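Local coordinates for protein cysteine desulfurase (Fervidobacterium islandicum, PDB 6A6E) that probably removes sulfur from cysteine with the help of pyridoxal-5'-phosphate, supplying it to the Suf iron-sulfur cluster system, at residues A[182-194]-A[335-347]. Numbering follows the deposited sequence.
With PLP (pyridoxal-5'-phosphate), chain E.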
ATOM      1  N   ILE A 182       2.178  -4.657  22.207  1.00 18.58           N
ATOM      2  CA  ILE A 182       1.694  -3.543  22.931  1.00 21.51           C
ATOM      3  C   ILE A 182       1.997  -2.246  22.215  1.00 19.36           C
ATOM      4  O   ILE A 182       3.000  -2.174  21.505  1.00 17.33           O
ATOM      5  CB  ILE A 182       2.350  -3.530  24.373  1.00 26.31           C
ATOM      6  CG1 ILE A 182       1.651  -2.469  25.237  1.00 33.44           C
ATOM      7  CG2 ILE A 182       3.844  -3.281  24.300  1.00 26.14           C
ATOM      8  CD1 ILE A 182       1.897  -2.617  26.719  1.00 39.73           C
ATOM      9  N   THR A 183       1.174  -1.222  22.465  1.00 16.61           N
ATOM     10  CA  THR A 183       1.391   0.078  21.902  1.00 17.85           C
ATOM     11  C   THR A 183       2.599   0.753  22.547  1.00 20.15           C
ATOM     12  O   THR A 183       2.906   0.566  23.711  1.00 20.07           O
ATOM     13  CB  THR A 183       0.149   0.991  22.048  1.00 19.80           C
ATOM     14  OG1 THR A 183       0.416   2.212  21.390  1.00 20.76           O
ATOM     15  CG2 THR A 183      -0.223   1.291  23.536  1.00 19.64           C
ATOM     16  N   GLY A 184       3.352   1.467  21.742  1.00 19.38           N
ATOM     17  CA  GLY A 184       4.436   2.264  22.232  1.00 20.00           C
ATOM     18  C   GLY A 184       3.888   3.547  22.850  1.00 21.10           C
ATOM     19  O   GLY A 184       4.561   4.184  23.692  1.00 18.53           O
ATOM     20  N   GLN A 185       2.695   3.960  22.417  1.00 19.29           N
ATOM     21  CA  GLN A 185       1.997   5.121  22.988  1.00 19.77           C
ATOM     22  C   GLN A 185       0.553   5.122  22.524  1.00 19.66           C
ATOM     23  O   GLN A 185       0.299   4.977  21.307  1.00 18.51           O
ATOM     24  CB  GLN A 185       2.643   6.425  22.501  1.00 20.56           C
ATOM     25  CG  GLN A 185       1.913   7.698  22.944  1.00 23.18           C
ATOM     26  CD  GLN A 185       2.498   8.956  22.349  1.00 23.97           C
ATOM     27  OE1 GLN A 185       3.289   8.890  21.430  1.00 30.08           O
ATOM     28  NE2 GLN A 185       2.152  10.095  22.890  1.00 23.94           N
ATOM     29  N   SER A 186      -0.388   5.295  23.465  1.00 19.58           N
ATOM     30  CA  SER A 186      -1.817   5.256  23.176  1.00 19.02           C
ATOM     31  C   SER A 186      -2.217   6.481  22.394  1.00 19.39           C
ATOM     32  O   SER A 186      -1.787   7.603  22.697  1.00 17.14           O
ATOM     33  CB  SER A 186      -2.661   5.117  24.451  1.00 19.64           C
ATOM     34  OG  SER A 186      -4.059   5.349  24.218  1.00 20.97           O
ATOM     35  N   ASN A 187      -3.038   6.222  21.378  1.00 18.96           N
ATOM     36  CA  ASN A 187      -3.654   7.251  20.556  1.00 21.51           C
ATOM     37  C   ASN A 187      -4.858   7.916  21.252  1.00 19.95           C
ATOM     38  O   ASN A 187      -5.432   8.816  20.671  1.00 18.40           O
ATOM     39  CB  ASN A 187      -4.132   6.672  19.205  1.00 18.98           C
ATOM     40  CG  ASN A 187      -5.318   5.752  19.340  1.00 20.57           C
ATOM     41  OD1 ASN A 187      -5.314   4.870  20.175  1.00 22.92           O
ATOM     42  ND2 ASN A 187      -6.352   5.937  18.498  1.00 20.08           N
ATOM     43  N   VAL A 188      -5.216   7.455  22.457  1.00 20.82           N
ATOM     44  CA  VAL A 188      -6.322   8.021  23.278  1.00 20.17           C
ATOM     45  C   VAL A 188      -5.861   8.603  24.631  1.00 21.57           C
ATOM     46  O   VAL A 188      -6.149   9.759  24.949  1.00 22.08           O
ATOM     47  CB  VAL A 188      -7.384   6.958  23.548  1.00 20.72           C
ATOM     48  CG1 VAL A 188      -8.482   7.515  24.445  1.00 23.33           C
ATOM     49  CG2 VAL A 188      -8.023   6.508  22.225  1.00 23.74           C
ATOM     50  N   THR A 189      -5.092   7.835  25.385  1.00 21.14           N
ATOM     51  CA  THR A 189      -4.574   8.331  26.655  1.00 21.02           C
ATOM     52  C   THR A 189      -3.354   9.183  26.541  1.00 21.44           C
ATOM     53  O   THR A 189      -3.050   9.935  27.468  1.00 24.80           O
ATOM     54  CB  THR A 189      -4.281   7.217  27.635  1.00 20.03           C
ATOM     55  OG1 THR A 189      -3.092   6.500  27.229  1.00 21.49           O
ATOM     56  CG2 THR A 189      -5.439   6.300  27.762  1.00 20.47           C
ATOM     57  N   GLY A 190      -2.619   9.073  25.426  1.00 21.58           N
ATOM     58  CA  GLY A 190      -1.345   9.824  25.245  1.00 19.90           C
ATOM     59  C   GLY A 190      -0.183   9.172  26.010  1.00 19.93           C
ATOM     60  O   GLY A 190       0.934   9.677  26.007  1.00 22.40           O
ATOM     61  N   GLN A 191      -0.424   8.054  26.685  1.00 19.51           N
ATOM     62  CA  GLN A 191       0.606   7.476  27.557  1.00 18.83           C
ATOM     63  C   GLN A 191       1.716   6.786  26.750  1.00 19.60           C
ATOM     64  O   GLN A 191       1.444   5.797  26.046  1.00 18.92           O
ATOM     65  CB  GLN A 191       0.009   6.436  28.526  1.00 19.46           C
ATOM     66  CG  GLN A 191       1.059   5.936  29.521  1.00 19.29           C
ATOM     67  CD  GLN A 191       0.601   4.846  30.448  1.00 21.23           C
ATOM     68  OE1 GLN A 191      -0.522   4.367  30.348  1.00 23.11           O
ATOM     69  NE2 GLN A 191       1.518   4.392  31.339  1.00 20.13           N
ATOM     70  N   GLU A 192       2.946   7.286  26.851  1.00 20.34           N
ATOM     71  CA  GLU A 192       4.117   6.539  26.390  1.00 22.44           C
ATOM     72  C   GLU A 192       4.391   5.349  27.322  1.00 23.58           C
ATOM     73  O   GLU A 192       4.514   5.529  28.506  1.00 22.71           O
ATOM     74  CB  GLU A 192       5.350   7.425  26.302  1.00 24.45           C
ATOM     75  CG  GLU A 192       5.171   8.567  25.283  1.00 26.31           C
ATOM     76  CD  GLU A 192       6.365   9.513  25.177  1.00 30.74           C
ATOM     77  OE1 GLU A 192       7.265   9.438  26.038  1.00 30.75           O
ATOM     78  OE2 GLU A 192       6.409  10.355  24.227  1.00 32.21           O
ATOM     79  N   MET A 193       4.458   4.140  26.760  1.00 21.42           N
ATOM     80  CA  MET A 193       4.567   2.937  27.534  1.00 22.68           C
ATOM     81  C   MET A 193       6.029   2.614  27.920  1.00 22.31           C
ATOM     82  O   MET A 193       6.964   2.923  27.180  1.00 21.23           O
ATOM     83  CB  MET A 193       3.957   1.737  26.790  1.00 21.33           C
ATOM     84  CG  MET A 193       2.457   1.839  26.518  1.00 24.91           C
ATOM     85  SD  MET A 193       1.443   2.109  28.023  1.00 25.81           S
ATOM     86  CE  MET A 193      -0.203   2.418  27.363  1.00 25.33           C
ATOM     87  N   PRO A 194       6.197   1.945  29.058  1.00 23.50           N
ATOM     88  CA  PRO A 194       7.491   1.548  29.559  1.00 23.68           C
ATOM     89  C   PRO A 194       7.941   0.287  28.817  1.00 23.16           C
ATOM     90  O   PRO A 194       7.945  -0.825  29.347  1.00 19.87           O
ATOM     91  CB  PRO A 194       7.207   1.321  31.063  1.00 24.59           C
ATOM     92  CG  PRO A 194       5.840   0.727  31.058  1.00 26.61           C
ATOM     93  CD  PRO A 194       5.109   1.549  29.979  1.00 24.48           C
ATOM     94  N   TYR A 335      -8.782  12.374  30.111  1.00 24.95           N
ATOM     95  CA  TYR A 335      -8.408  10.959  30.294  1.00 24.31           C
ATOM     96  C   TYR A 335      -6.920  10.762  30.161  1.00 24.55           C
ATOM     97  O   TYR A 335      -6.218  11.565  29.550  1.00 27.11           O
ATOM     98  CB  TYR A 335      -9.237  10.022  29.375  1.00 26.48           C
ATOM     99  CG  TYR A 335     -10.711  10.413  29.417  1.00 24.20           C
ATOM    100  CD1 TYR A 335     -11.520  10.040  30.465  1.00 26.41           C
ATOM    101  CD2 TYR A 335     -11.233  11.264  28.467  1.00 25.58           C
ATOM    102  CE1 TYR A 335     -12.842  10.466  30.567  1.00 24.98           C
ATOM    103  CE2 TYR A 335     -12.555  11.680  28.520  1.00 25.94           C
ATOM    104  CZ  TYR A 335     -13.344  11.327  29.599  1.00 27.59           C
ATOM    105  OH  TYR A 335     -14.640  11.771  29.621  1.00 26.47           O
ATOM    106  N   GLY A 336      -6.425   9.688  30.743  1.00 28.04           N
ATOM    107  CA  GLY A 336      -5.009   9.362  30.666  1.00 29.11           C
ATOM    108  C   GLY A 336      -4.239   9.807  31.916  1.00 28.90           C
ATOM    109  O   GLY A 336      -4.815  10.359  32.821  1.00 24.84           O
ATOM    110  N   PRO A 337      -2.931   9.538  31.963  1.00 28.96           N
ATOM    111  CA  PRO A 337      -2.069   9.878  33.093  1.00 28.88           C
ATOM    112  C   PRO A 337      -1.812  11.367  33.173  1.00 29.36           C
ATOM    113  O   PRO A 337      -1.731  12.057  32.158  1.00 28.68           O
ATOM    114  CB  PRO A 337      -0.746   9.138  32.751  1.00 31.06           C
ATOM    115  CG  PRO A 337      -0.749   9.152  31.222  1.00 28.30           C
ATOM    116  CD  PRO A 337      -2.178   8.832  30.904  1.00 28.60           C
ATOM    117  N   ILE A 338      -1.702  11.877  34.388  1.00 34.46           N
ATOM    118  CA  ILE A 338      -1.384  13.294  34.581  1.00 35.09           C
ATOM    119  C   ILE A 338       0.019  13.247  35.133  1.00 36.70           C
ATOM    120  O   ILE A 338       0.226  13.311  36.330  1.00 46.67           O
ATOM    121  CB  ILE A 338      -2.345  14.025  35.564  1.00 37.44           C
ATOM    122  CG1 ILE A 338      -3.808  13.727  35.258  1.00 34.28           C
ATOM    123  CG2 ILE A 338      -2.078  15.530  35.509  1.00 39.16           C
ATOM    124  CD1 ILE A 338      -4.274  14.370  33.947  1.00 39.91           C
ATOM    125  N   ASP A 339       0.965  13.036  34.250  1.00 34.62           N
ATOM    126  CA  ASP A 339       2.344  12.783  34.612  1.00 33.83           C
ATOM    127  C   ASP A 339       3.139  12.885  33.307  1.00 31.90           C
ATOM    128  O   ASP A 339       2.560  13.211  32.267  1.00 30.02           O
ATOM    129  CB  ASP A 339       2.534  11.457  35.379  1.00 32.82           C
ATOM    130  CG  ASP A 339       2.475  10.221  34.501  1.00 36.52           C
ATOM    131  OD1 ASP A 339       2.571  10.292  33.255  1.00 44.03           O
ATOM    132  OD2 ASP A 339       2.340   9.136  35.067  1.00 42.17           O
ATOM    133  N   SER A 340       4.451  12.688  33.342  1.00 30.92           N
ATOM    134  CA  SER A 340       5.275  13.068  32.178  1.00 29.49           C
ATOM    135  C   SER A 340       5.300  11.964  31.096  1.00 26.73           C
ATOM    136  O   SER A 340       5.861  12.176  30.007  1.00 27.44           O
ATOM    137  CB  SER A 340       6.704  13.333  32.637  1.00 35.32           C
ATOM    138  OG  SER A 340       7.236  12.094  33.092  1.00 36.10           O
ATOM    139  N   SER A 341       4.716  10.810  31.386  1.00 26.90           N
ATOM    140  CA  SER A 341       4.404   9.813  30.353  1.00 28.70           C
ATOM    141  C   SER A 341       3.338  10.303  29.326  1.00 28.58           C
ATOM    142  O   SER A 341       3.257   9.746  28.212  1.00 27.67           O
ATOM    143  CB  SER A 341       3.986   8.450  30.944  1.00 28.00           C
ATOM    144  OG  SER A 341       2.605   8.441  31.360  1.00 29.13           O
ATOM    145  N   HIS A 342       2.571  11.339  29.659  1.00 24.60           N
ATOM    146  CA  HIS A 342       1.463  11.777  28.799  1.00 25.90           C
ATOM    147  C   HIS A 342       2.016  12.704  27.751  1.00 23.78           C
ATOM    148  O   HIS A 342       2.531  13.755  28.085  1.00 22.30           O
ATOM    149  CB  HIS A 342       0.385  12.501  29.637  1.00 27.23           C
ATOM    150  CG  HIS A 342      -0.922  12.691  28.923  1.00 25.83           C
ATOM    151  ND1 HIS A 342      -2.127  12.348  29.498  1.00 25.42           N
ATOM    152  CD2 HIS A 342      -1.216  13.198  27.695  1.00 23.43           C
ATOM    153  CE1 HIS A 342      -3.109  12.613  28.644  1.00 25.88           C
ATOM    154  NE2 HIS A 342      -2.581  13.129  27.545  1.00 25.16           N
ATOM    155  N   LYS A 343       1.974  12.323  26.481  1.00 21.66           N
ATOM    156  CA  LYS A 343       2.498  13.192  25.425  1.00 21.35           C
ATOM    157  C   LYS A 343       1.589  13.237  24.236  1.00 19.47           C
ATOM    158  O   LYS A 343       0.724  12.422  24.132  1.00 18.77           O
ATOM    159  CB  LYS A 343       3.874  12.658  24.975  1.00 26.37           C
ATOM    160  CG  LYS A 343       4.949  12.746  26.077  1.00 29.88           C
ATOM    161  CD  LYS A 343       5.598  14.112  26.015  1.00 35.63           C
ATOM    162  CE  LYS A 343       6.564  14.457  27.158  1.00 43.04           C
ATOM    163  NZ  LYS A 343       6.030  14.288  28.540  1.00 47.12           N
ATOM    164  N   SER A 344       1.758  14.257  23.392  1.00 18.52           N
ATOM    165  CA  SER A 344       1.210  14.352  22.017  1.00 20.75           C
ATOM    166  C   SER A 344      -0.232  14.782  21.941  1.00 18.70           C
ATOM    167  O   SER A 344      -0.602  15.490  20.992  1.00 22.87           O
ATOM    168  CB  SER A 344       1.215  13.004  21.260  1.00 21.06           C
ATOM    169  OG  SER A 344       2.486  12.649  21.004  1.00 25.34           O
ATOM    170  N   LEU A 345      -1.054  14.272  22.851  1.00 20.82           N
ATOM    171  CA  LEU A 345      -2.491  14.406  22.723  1.00 20.43           C
ATOM    172  C   LEU A 345      -3.252  14.313  24.036  1.00 21.26           C
ATOM    173  O   LEU A 345      -2.803  13.662  24.978  1.00 20.74           O
ATOM    174  CB  LEU A 345      -2.998  13.293  21.787  1.00 21.08           C
ATOM    175  CG  LEU A 345      -2.771  11.839  22.246  1.00 22.25           C
ATOM    176  CD1 LEU A 345      -3.942  11.347  23.059  1.00 23.82           C
ATOM    177  CD2 LEU A 345      -2.457  10.861  21.085  1.00 21.51           C
ATOM    178  N   VAL A 346      -4.448  14.921  24.026  1.00 19.39           N
ATOM    179  CA  VAL A 346      -5.344  14.948  25.145  1.00 21.02           C
ATOM    180  C   VAL A 346      -6.724  14.585  24.694  1.00 18.46           C
ATOM    181  O   VAL A 346      -7.296  15.261  23.857  1.00 17.97           O
ATOM    182  CB  VAL A 346      -5.364  16.371  25.771  1.00 22.33           C
ATOM    183  CG1 VAL A 346      -6.330  16.460  26.982  1.00 23.89           C
ATOM    184  CG2 VAL A 346      -3.982  16.656  26.253  1.00 24.47           C
ATOM    185  N   SER A 347      -7.238  13.501  25.241  1.00 18.45           N
ATOM    186  CA  SER A 347      -8.597  13.091  25.020  1.00 20.45           C
ATOM    187  C   SER A 347      -9.403  13.604  26.224  1.00 23.34           C
ATOM    188  O   SER A 347      -8.928  13.499  27.378  1.00 21.04           O
ATOM    189  CB  SER A 347      -8.705  11.571  24.906  1.00 19.64           C
ATOM    190  OG  SER A 347      -8.103  11.153  23.632  1.00 23.96           O
TER
HETATM  191  N1  PLP E 501      -1.983   2.126  16.280  1.00 19.48           N
HETATM  192  C2  PLP E 501      -1.931   3.335  16.775  1.00 20.85           C
HETATM  193  C2A PLP E 501      -1.607   3.548  18.215  1.00 22.09           C
HETATM  194  C3  PLP E 501      -2.244   4.444  15.873  1.00 19.44           C
HETATM  195  O3  PLP E 501      -2.226   5.668  16.370  1.00 26.25           O
HETATM  196  C4  PLP E 501      -2.526   4.194  14.461  1.00 19.60           C
HETATM  197  C4A PLP E 501      -2.752   5.245  13.486  1.00 18.76           C
HETATM  198  C5  PLP E 501      -2.593   2.795  14.026  1.00 19.01           C
HETATM  199  C6  PLP E 501      -2.314   1.866  14.983  1.00 19.13           C
HETATM  200  C5A PLP E 501      -2.972   2.395  12.597  1.00 19.80           C
HETATM  201  O4P PLP E 501      -2.308   3.010  11.503  1.00 18.93           O
HETATM  202  P   PLP E 501      -2.742   2.920   9.942  1.00 19.91           P
HETATM  203  O1P PLP E 501      -2.608   1.520   9.492  1.00 17.09           O
HETATM  204  O2P PLP E 501      -4.122   3.508   9.973  1.00 20.06           O
HETATM  205  O3P PLP E 501      -1.693   3.805   9.338  1.00 18.36           O
HETATM  206  O   HOH W   1      -5.617  11.831  26.746  1.00 21.05           O
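Gln191 and His342 form a single beta bridge, a small example of how two loops can be joined through their backbones. Lys343 N donates to Gly190 O at 2.9 Å, and Glu192 N to Ser341 O at 2.8 Å, both nearly straight (172°). Farther along, Ser347 OG donates a hydrogen bond to Val188 O (2.7 Å) in the carbonyl plane, on a lone pair, while a water links Val188 O to Tyr335 O and Ser347 N. Gln185, extended with CG anti to the backbone N (chi1 175°), reaches Ser344 OG with NE2 in a weak bond; its OE1 goes to His217.

The His342 ring is fixed at both nitrogens, ND1 on Pro337 O and NE2 on Leu345 O, and Thr189 O sits 2.9 Å above one face, toward the rim. A leucine here would remove both donors and the ring face under Thr189 O, and the turn would probably be freer to shift.

In the packing, Leu345 lays its CD1 methyl on the backbone, nearest Val188 O at 3.3 Å, with CD2 on Asn187 O, and Gln191 CB meets the Pro337 ring. The Glu192 carboxylate, its OE1 salt-bridged to Lys218, lies across the aliphatic stem of Lys343.

The contact thus joins the loop after strand 179-183 of the seven-stranded sheet, whose Asn187 borders the cofactor, to strand 345-350 of the six-stranded one, with Lys343 and Val346 against helix 308-327 and Val188 and Tyr335 against helix 378-387.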